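Local coordinates for protein phosphoribosylaminoimidazole-succinocarboxamide synthase (Thermotoga maritima, PDB 1KUT) that joins L-aspartate to carboxyaminoimidazole ribonucleotide at the expense of ATP, giving SAICAR in the de novo purine pathway, at residues Gly40-Glu45 against Lys215-Val220; Tyr53-Glu56 against Lys60-Leu63; Pro109-Phe114 against Lys143-Ala148. All coordinates share one frame; numbering follows the deposited sequence.

Contact 1. Residues Gly40-Glu45 against Lys215-Val220; sequences GSICAE and KKYREV
Ile42 and Cys43 on one helix and Tyr217 and Arg218 on another form a helix-helix packing contact, with the axes of the two short segments running 34° apart in the same general direction. Their closest approach is 9.7 Å, a separation that Ile42 and Tyr217 span between them. Ile42 faces Tyr217 across the interface, the two CA atoms 6.7 Å apart, and reaches over with both its branches. Its CG2 lies 3.5 Å from Tyr217 CB, at the root of the ring and near the ring plane. The other branch holds CG1 beside the backbone N (chi1 -83°) and runs out extended, so that CD1 ends 3.7 Å from Arg218 CG, on the aliphatic part of the arginine. A beta-branched residue suits this place because its two branches touch two successive residues, Tyr217 and Arg218, of the partner helix. An alanine here would probably leave Arg218 CG and Tyr217 CB without their contacts to CD1 and CG2 and open a gap between the helices. The contact joins helix 39-55, which packs on strand 16-21 of the five-stranded antiparallel sheet, to the C-terminal helix 214-229. The CA–CB bond of Cys43 runs alongside the partner helix rather than at it, yet its SG meets the ring edge, 3.6 Å from Tyr217 CD2. Cys43 SG sits 4.7 Å from the centroid of the Tyr217 ring and 74° off its normal, an edge-on sulfur-aromatic contact well suited to a small, polarisable side chain that is also buried against Phe21. At the para end of the ring, Tyr217 OH is hydrogen-bonded to Asp190, which anchors that end. Arg218 gives only its aliphatic part to Ile42; its chain bends at chi3 and the guanidinium carries its charge to a salt bridge with Asp212.

Contact 2. Residues Tyr53-Glu56 against Lys60-Leu63; sequences YLSE and KTHL
Ser55 carries OG beside its own backbone N (chi1 -61°), while Thr61 holds OG1 between its N and carbonyl carbon (chi1 81°), and these two rotations bring the hydroxyls together across the turn that follows helix 39-55. This is a helix-to-strand connection: the chain leaves the helix, reverses, and passes Thr61 on its way into strand 63-67. Thr61 OG1 donates a hydrogen bond to Ser55 OG over 2.9 Å. Ser55 OG is also bonded to the carbonyl oxygen of Met51, one helical turn earlier, so the serine links the helix backbone to the returning chain. A short hydroxyl side chain suits both tasks, since it can fold back on its own helix and still receive a bond from outside.

Threonine suits its place because its hydroxyl bonds the serine while its methyl meets Leu54. Thr61 CG2 lies 4.3 Å from Leu54 CB, and Leu54 in turn is buried against Ile151 and Leu155 of helix 138-160. A water fastens the main chain of the turn as well: it accepts from Thr61 N at 2.9 Å and gives a weak, long hydrogen bond to Ser55 OG at 3.4 Å.

Contact 3. Residues Pro109-Phe114 against Lys143-Ala148; sequences PLVEFF and KMKEAA
Strand 109-114 and helix 143-148 pass each other with their N-to-C directions 136° apart; their axes come within 9.4 Å, and the nearest CA atoms are those of Val111 and Lys145, 6.7 Å apart. Along the strand the side chains alternate, so Val111 and Phe113 both point to the helix while the CA–CB bond of Glu112 points away; its carboxylate makes salt bridges with Arg87 and Arg97. The aliphatic part of Lys145 fills the step between the two apolar residues: its CG is 3.6 Å from Val111 CG1, and the same carbon approaches the Phe113 ring at its edge, 3.6 Å from CE1. Selenomethionine Met144 adds CB near the ring plane too, 4.2 Å from Phe113 CE2. Lysine suits this border because its methylenes can pack here while a bend at chi3 (59°) turns the amino group aside. NZ forms a salt bridge with Asp128 of the second subunit, tying this edge of the contact to the dimer partner. The phenylalanine also packs on Leu82 and Val84 of strand 78-87, and Met144 touches Phe173 of strand 164-175, placing helix 138-160 across one face of the antiparallel sheet in which strand 105-115 lies between 78-87 and 124-125.

From the N terminus, the chain first forms the hairpin strands of the five-stranded sheet and then enters helix 39-55, which serves two of the contacts. Contact 2 closes at once, turning the end of that helix into strand 63-67 of the same sheet. Further on, contact 3 closes a loop between strand 105-115 of the six-stranded antiparallel sheet and helix 138-160, which packs against that sheet, in series with contact 2. Contact 1 closes last, bringing helix 214-229 back to the first part of helix 39-55, so both others nest inside its loop. Contacts 1 and 3 lie on opposite sides of the chain's centre, their own centres about 25 Å apart.

Contact 1. Residues Gly40-Glu45 against Lys215-Val220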
loop_
_atom_site.group_PDB
_atom_site.type_symbol
_atom_site.label_atom_id
_atom_site.label_comp_id
_atom_site.label_asym_id
_atom_site.label_seq_id
_atom_site.Cartn_x
_atom_site.Cartn_y
_atom_site.Cartn_z
ATOM N N GLY B 40 2.624 31.693 5.291
ATOM C CA GLY B 40 2.335 31.456 3.885
ATOM C C GLY B 40 3.400 32.044 2.976
ATOM O O GLY B 40 3.795 31.433 1.981
ATOM N N SER B 41 3.874 33.238 3.324
ATOM C CA SER B 41 4.906 33.933 2.557
ATOM C C SER B 41 6.208 33.148 2.601
ATOM O O SER B 41 6.947 33.072 1.620
ATOM C CB SER B 41 5.126 35.320 3.154
ATOM O OG SER B 41 3.869 35.917 3.457
ATOM N N ILE B 42 6.475 32.566 3.764
ATOM C CA ILE B 42 7.675 31.778 3.990
ATOM C C ILE B 42 7.674 30.544 3.093
ATOM O O ILE B 42 8.647 30.274 2.400
ATOM C CB ILE B 42 7.764 31.360 5.494
ATOM C CG1 ILE B 42 8.379 32.511 6.299
ATOM C CG2 ILE B 42 8.550 30.072 5.657
ATOM C CD1 ILE B 42 8.482 32.253 7.787
ATOM N N CYS B 43 6.566 29.811 3.097
ATOM C CA CYS B 43 6.462 28.598 2.296
ATOM C C CYS B 43 6.443 28.896 0.793
ATOM O O CYS B 43 7.062 28.181 0.004
ATOM C CB CYS B 43 5.218 27.802 2.720
ATOM S SG CYS B 43 5.392 26.993 4.374
ATOM N N ALA B 44 5.754 29.961 0.400
ATOM C CA ALA B 44 5.689 30.335 -1.002
ATOM C C ALA B 44 7.101 30.559 -1.512
ATOM O O ALA B 44 7.491 30.015 -2.545
ATOM C CB ALA B 44 4.850 31.611 -1.183
ATOM N N GLU B 45 7.881 31.344 -0.781
ATOM C CA GLU B 45 9.244 31.618 -1.221
ATOM C C GLU B 45 10.203 30.422 -1.187
ATOM O O GLU B 45 11.012 30.262 -2.099
ATOM C CB GLU B 45 9.838 32.782 -0.433
ATOM C CG GLU B 45 11.234 33.148 -0.868
ATOM C CD GLU B 45 11.794 34.313 -0.074
ATOM O OE1 GLU B 45 12.975 34.675 -0.308
ATOM O OE2 GLU B 45 11.045 34.865 0.783
ATOM N N LYS B 215 9.506 29.069 13.764
ATOM C CA LYS B 215 10.967 29.073 13.749
ATOM C C LYS B 215 11.638 28.127 12.747
ATOM O O LYS B 215 12.594 28.518 12.067
ATOM C CB LYS B 215 11.527 28.813 15.148
ATOM C CG LYS B 215 13.036 28.976 15.188
ATOM C CD LYS B 215 13.523 29.455 16.536
ATOM C CE LYS B 215 14.956 29.948 16.430
ATOM N NZ LYS B 215 15.406 30.605 17.690
ATOM N N LYS B 216 11.160 26.887 12.653
ATOM C CA LYS B 216 11.761 25.948 11.709
ATOM C C LYS B 216 11.594 26.466 10.285
ATOM O O LYS B 216 12.505 26.324 9.463
ATOM C CB LYS B 216 11.136 24.548 11.825
ATOM C CG LYS B 216 9.778 24.380 11.143
ATOM C CD LYS B 216 9.350 22.911 11.106
ATOM C CE LYS B 216 7.968 22.741 10.467
ATOM N NZ LYS B 216 7.482 21.320 10.513
ATOM N N TYR B 217 10.437 27.071 9.998
ATOM C CA TYR B 217 10.169 27.616 8.670
ATOM C C TYR B 217 11.130 28.750 8.353
ATOM O O TYR B 217 11.702 28.805 7.257
ATOM C CB TYR B 217 8.731 28.139 8.568
ATOM C CG TYR B 217 7.677 27.064 8.688
ATOM C CD1 TYR B 217 7.306 26.560 9.936
ATOM C CD2 TYR B 217 7.058 26.534 7.550
ATOM C CE1 TYR B 217 6.341 25.556 10.052
ATOM C CE2 TYR B 217 6.094 25.521 7.652
ATOM C CZ TYR B 217 5.743 25.042 8.909
ATOM O OH TYR B 217 4.798 24.054 9.033
ATOM N N ARG B 218 11.302 29.662 9.307
ATOM C CA ARG B 218 12.203 30.780 9.097
ATOM C C ARG B 218 13.595 30.243 8.811
ATOM O O ARG B 218 14.259 30.699 7.878
ATOM C CB ARG B 218 12.226 31.702 10.323
ATOM C CG ARG B 218 10.919 32.467 10.571
ATOM C CD ARG B 218 11.121 33.600 11.579
ATOM N NE ARG B 218 11.776 33.124 12.799
ATOM C CZ ARG B 218 11.143 32.712 13.900
ATOM N NH1 ARG B 218 9.815 32.718 13.964
ATOM N NH2 ARG B 218 11.850 32.271 14.938
ATOM N N GLU B 219 14.030 29.262 9.604
ATOM C CA GLU B 219 15.353 28.662 9.427
ATOM C C GLU B 219 15.496 28.001 8.054
ATOM O O GLU B 219 16.504 28.188 7.372
ATOM C CB GLU B 219 15.639 27.649 10.554
ATOM C CG GLU B 219 16.004 28.307 11.898
ATOM C CD GLU B 219 16.295 27.306 13.024
ATOM O OE1 GLU B 219 16.572 27.749 14.164
ATOM O OE2 GLU B 219 16.246 26.080 12.776
ATOM N N VAL B 220 14.493 27.229 7.643
ATOM C CA VAL B 220 14.546 26.591 6.318
ATOM C C VAL B 220 14.698 27.649 5.219
ATOM O O VAL B 220 15.587 27.551 4.368
ATOM C CB VAL B 220 13.274 25.754 6.026
ATOM C CG1 VAL B 220 13.285 25.270 4.578
ATOM C CG2 VAL B 220 13.217 24.566 6.964
#

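Contact 2. Residues Tyr53-Glu56 against Lys60-Leu63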
loop_
_atom_site.group_PDB
_atom_site.type_symbol
_atom_site.label_atom_id
_atom_site.label_comp_id
_atom_site.label_asym_id
_atom_site.label_seq_id
_atom_site.Cartn_x
_atom_site.Cartn_y
_atom_site.Cartn_z
ATOM N N TYR B 53 15.485 25.817 -8.593
ATOM C CA TYR B 53 16.696 24.996 -8.585
ATOM C C TYR B 53 16.486 23.702 -9.371
ATOM O O TYR B 53 17.352 23.269 -10.124
ATOM C CB TYR B 53 17.053 24.661 -7.137
ATOM C CG TYR B 53 18.091 23.581 -6.953
ATOM C CD1 TYR B 53 19.447 23.831 -7.189
ATOM C CD2 TYR B 53 17.721 22.316 -6.493
ATOM C CE1 TYR B 53 20.416 22.840 -6.960
ATOM C CE2 TYR B 53 18.665 21.327 -6.267
ATOM C CZ TYR B 53 20.015 21.592 -6.499
ATOM O OH TYR B 53 20.947 20.598 -6.259
ATOM N N LEU B 54 15.333 23.083 -9.152
ATOM C CA LEU B 54 14.944 21.841 -9.802
ATOM C C LEU B 54 14.724 22.014 -11.312
ATOM O O LEU B 54 15.215 21.212 -12.119
ATOM C CB LEU B 54 13.649 21.333 -9.161
ATOM C CG LEU B 54 13.657 20.270 -8.048
ATOM C CD1 LEU B 54 14.902 20.382 -7.202
ATOM C CD2 LEU B 54 12.383 20.425 -7.209
ATOM N N SER B 55 13.981 23.058 -11.679
ATOM C CA SER B 55 13.664 23.346 -13.077
ATOM C C SER B 55 14.883 23.678 -13.938
ATOM O O SER B 55 14.963 23.260 -15.093
ATOM C CB SER B 55 12.660 24.497 -13.169
ATOM O OG SER B 55 11.445 24.158 -12.523
ATOM N N GLU B 56 15.829 24.444 -13.407
ATOM C CA GLU B 56 16.992 24.729 -14.227
ATOM C C GLU B 56 17.784 23.451 -14.427
ATOM O O GLU B 56 18.738 23.422 -15.187
ATOM C CB GLU B 56 17.864 25.838 -13.621
ATOM C CG GLU B 56 17.804 25.979 -12.129
ATOM C CD GLU B 56 18.620 27.168 -11.636
ATOM O OE1 GLU B 56 18.401 28.298 -12.142
ATOM O OE2 GLU B 56 19.478 26.972 -10.741
ATOM N N LYS B 60 10.659 19.029 -14.620
ATOM C CA LYS B 60 9.497 19.853 -14.930
ATOM C C LYS B 60 8.671 20.117 -13.683
ATOM O O LYS B 60 8.254 19.170 -13.004
ATOM C CB LYS B 60 8.596 19.158 -15.966
ATOM C CG LYS B 60 9.260 18.851 -17.306
ATOM C CD LYS B 60 8.277 18.202 -18.274
ATOM C CE LYS B 60 8.878 18.086 -19.676
ATOM N NZ LYS B 60 10.141 17.290 -19.685
ATOM N N THR B 61 8.444 21.395 -13.379
ATOM C CA THR B 61 7.633 21.781 -12.231
ATOM C C THR B 61 6.678 22.850 -12.756
ATOM O O THR B 61 6.918 23.429 -13.821
ATOM C CB THR B 61 8.485 22.341 -11.061
ATOM O OG1 THR B 61 8.814 23.710 -11.300
ATOM C CG2 THR B 61 9.781 21.547 -10.922
ATOM N N HIS B 62 5.600 23.113 -12.023
ATOM C CA HIS B 62 4.612 24.082 -12.476
ATOM C C HIS B 62 4.901 25.553 -12.160
ATOM O O HIS B 62 4.120 26.427 -12.541
ATOM C CB HIS B 62 3.206 23.660 -11.966
ATOM C CG HIS B 62 2.966 23.890 -10.498
ATOM N ND1 HIS B 62 3.982 23.963 -9.564
ATOM C CD2 HIS B 62 1.808 24.011 -9.802
ATOM C CE1 HIS B 62 3.462 24.121 -8.359
ATOM N NE2 HIS B 62 2.144 24.151 -8.477
ATOM N N LEU B 63 6.024 25.837 -11.494
ATOM C CA LEU B 63 6.353 27.223 -11.158
ATOM C C LEU B 63 6.732 28.092 -12.352
ATOM O O LEU B 63 7.639 27.755 -13.124
ATOM C CB LEU B 63 7.507 27.299 -10.147
ATOM C CG LEU B 63 8.124 28.699 -9.916
ATOM C CD1 LEU B 63 7.089 29.621 -9.250
ATOM C CD2 LEU B 63 9.390 28.608 -9.039
HETATM O O HOH W 1 9.894 23.012 -15.307
#

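Contact 3. Residues Pro109-Phe114 against Lys143-Ala148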
loop_
_atom_site.group_PDB
_atom_site.type_symbol
_atom_site.label_atom_id
_atom_site.label_comp_id
_atom_site.label_asym_id
_atom_site.label_seq_id
_atom_site.Cartn_x
_atom_site.Cartn_y
_atom_site.Cartn_z
ATOM N N PRO B 109 16.302 4.677 -1.492
ATOM C CA PRO B 109 15.115 5.524 -1.363
ATOM C C PRO B 109 13.812 4.751 -1.593
ATOM O O PRO B 109 13.642 4.061 -2.604
ATOM C CB PRO B 109 15.337 6.599 -2.427
ATOM C CG PRO B 109 16.849 6.642 -2.570
ATOM C CD PRO B 109 17.197 5.181 -2.548
ATOM N N LEU B 110 12.887 4.888 -0.655
ATOM C CA LEU B 110 11.600 4.220 -0.764
ATOM C C LEU B 110 10.501 5.182 -1.223
ATOM O O LEU B 110 10.326 6.268 -0.645
ATOM C CB LEU B 110 11.231 3.605 0.580
ATOM C CG LEU B 110 9.854 2.957 0.659
ATOM C CD1 LEU B 110 9.785 1.710 -0.219
ATOM C CD2 LEU B 110 9.580 2.628 2.096
ATOM N N VAL B 111 9.784 4.782 -2.274
ATOM C CA VAL B 111 8.684 5.560 -2.831
ATOM C C VAL B 111 7.356 4.891 -2.490
ATOM O O VAL B 111 7.183 3.713 -2.773
ATOM C CB VAL B 111 8.752 5.633 -4.364
ATOM C CG1 VAL B 111 7.717 6.620 -4.872
ATOM C CG2 VAL B 111 10.145 6.023 -4.810
ATOM N N GLU B 112 6.426 5.652 -1.905
ATOM C CA GLU B 112 5.101 5.162 -1.522
ATOM C C GLU B 112 3.995 6.038 -2.111
ATOM O O GLU B 112 4.110 7.267 -2.127
ATOM C CB GLU B 112 4.914 5.207 -0.002
ATOM C CG GLU B 112 5.767 4.270 0.823
ATOM C CD GLU B 112 5.292 4.194 2.281
ATOM O OE1 GLU B 112 5.448 5.180 3.044
ATOM O OE2 GLU B 112 4.748 3.139 2.659
ATOM N N PHE B 113 2.909 5.421 -2.567
ATOM C CA PHE B 113 1.792 6.200 -3.086
ATOM C C PHE B 113 0.622 6.174 -2.110
ATOM O O PHE B 113 0.342 5.170 -1.462
ATOM C CB PHE B 113 1.312 5.679 -4.439
ATOM C CG PHE B 113 2.259 5.941 -5.567
ATOM C CD1 PHE B 113 3.368 5.121 -5.772
ATOM C CD2 PHE B 113 2.039 7.011 -6.443
ATOM C CE1 PHE B 113 4.243 5.360 -6.836
ATOM C CE2 PHE B 113 2.914 7.255 -7.510
ATOM C CZ PHE B 113 4.017 6.429 -7.708
ATOM N N PHE B 114 -0.065 7.299 -2.024
ATOM C CA PHE B 114 -1.225 7.443 -1.164
ATOM C C PHE B 114 -2.313 8.165 -1.941
ATOM O O PHE B 114 -2.082 9.222 -2.531
ATOM C CB PHE B 114 -0.879 8.280 0.061
ATOM C CG PHE B 114 0.018 7.589 1.026
ATOM C CD1 PHE B 114 -0.514 6.814 2.055
ATOM C CD2 PHE B 114 1.405 7.719 0.920
ATOM C CE1 PHE B 114 0.321 6.180 2.973
ATOM C CE2 PHE B 114 2.255 7.085 1.834
ATOM C CZ PHE B 114 1.712 6.316 2.865
ATOM N N LYS B 143 6.750 6.972 -14.151
ATOM C CA LYS B 143 7.371 8.270 -14.399
ATOM C C LYS B 143 7.407 9.021 -13.065
ATOM O O LYS B 143 8.458 9.521 -12.645
ATOM C CB LYS B 143 6.554 9.077 -15.411
ATOM C CG LYS B 143 6.788 8.660 -16.860
ATOM C CD LYS B 143 6.004 9.514 -17.844
ATOM C CE LYS B 143 6.463 9.232 -19.271
ATOM N NZ LYS B 143 5.615 9.915 -20.291
HETATM N N MSE B 144 6.251 9.084 -12.405
HETATM C CA MSE B 144 6.128 9.759 -11.119
HETATM C C MSE B 144 7.123 9.232 -10.122
HETATM O O MSE B 144 7.647 9.994 -9.326
HETATM C CB MSE B 144 4.715 9.609 -10.550
HETATM C CG MSE B 144 3.732 10.464 -11.257
HETATM SE SE MSE B 144 2.096 10.447 -10.306
HETATM C CE MSE B 144 1.252 8.900 -11.175
ATOM N N LYS B 145 7.371 7.929 -10.143
ATOM C CA LYS B 145 8.353 7.352 -9.234
ATOM C C LYS B 145 9.758 7.838 -9.593
ATOM O O LYS B 145 10.527 8.223 -8.714
ATOM C CB LYS B 145 8.322 5.827 -9.308
ATOM C CG LYS B 145 7.599 5.152 -8.151
ATOM C CD LYS B 145 7.613 3.624 -8.296
ATOM C CE LYS B 145 9.034 3.062 -8.350
ATOM N NZ LYS B 145 9.017 1.564 -8.404
ATOM N N GLU B 146 10.092 7.817 -10.884
ATOM C CA GLU B 146 11.419 8.240 -11.352
ATOM C C GLU B 146 11.647 9.715 -11.051
ATOM O O GLU B 146 12.727 10.126 -10.625
ATOM C CB GLU B 146 11.565 8.013 -12.868
ATOM C CG GLU B 146 11.273 6.587 -13.351
ATOM C CD GLU B 146 11.363 6.443 -14.883
ATOM O OE1 GLU B 146 12.497 6.508 -15.433
ATOM O OE2 GLU B 146 10.297 6.271 -15.536
ATOM N N ALA B 147 10.620 10.515 -11.285
ATOM C CA ALA B 147 10.723 11.930 -11.028
ATOM C C ALA B 147 10.923 12.140 -9.523
ATOM O O ALA B 147 11.864 12.825 -9.096
ATOM C CB ALA B 147 9.466 12.623 -11.512
ATOM N N ALA B 148 10.044 11.540 -8.722
ATOM C CA ALA B 148 10.125 11.669 -7.270
ATOM C C ALA B 148 11.529 11.407 -6.728
ATOM O O ALA B 148 12.064 12.227 -5.975
ATOM C CB ALA B 148 9.128 10.736 -6.609
#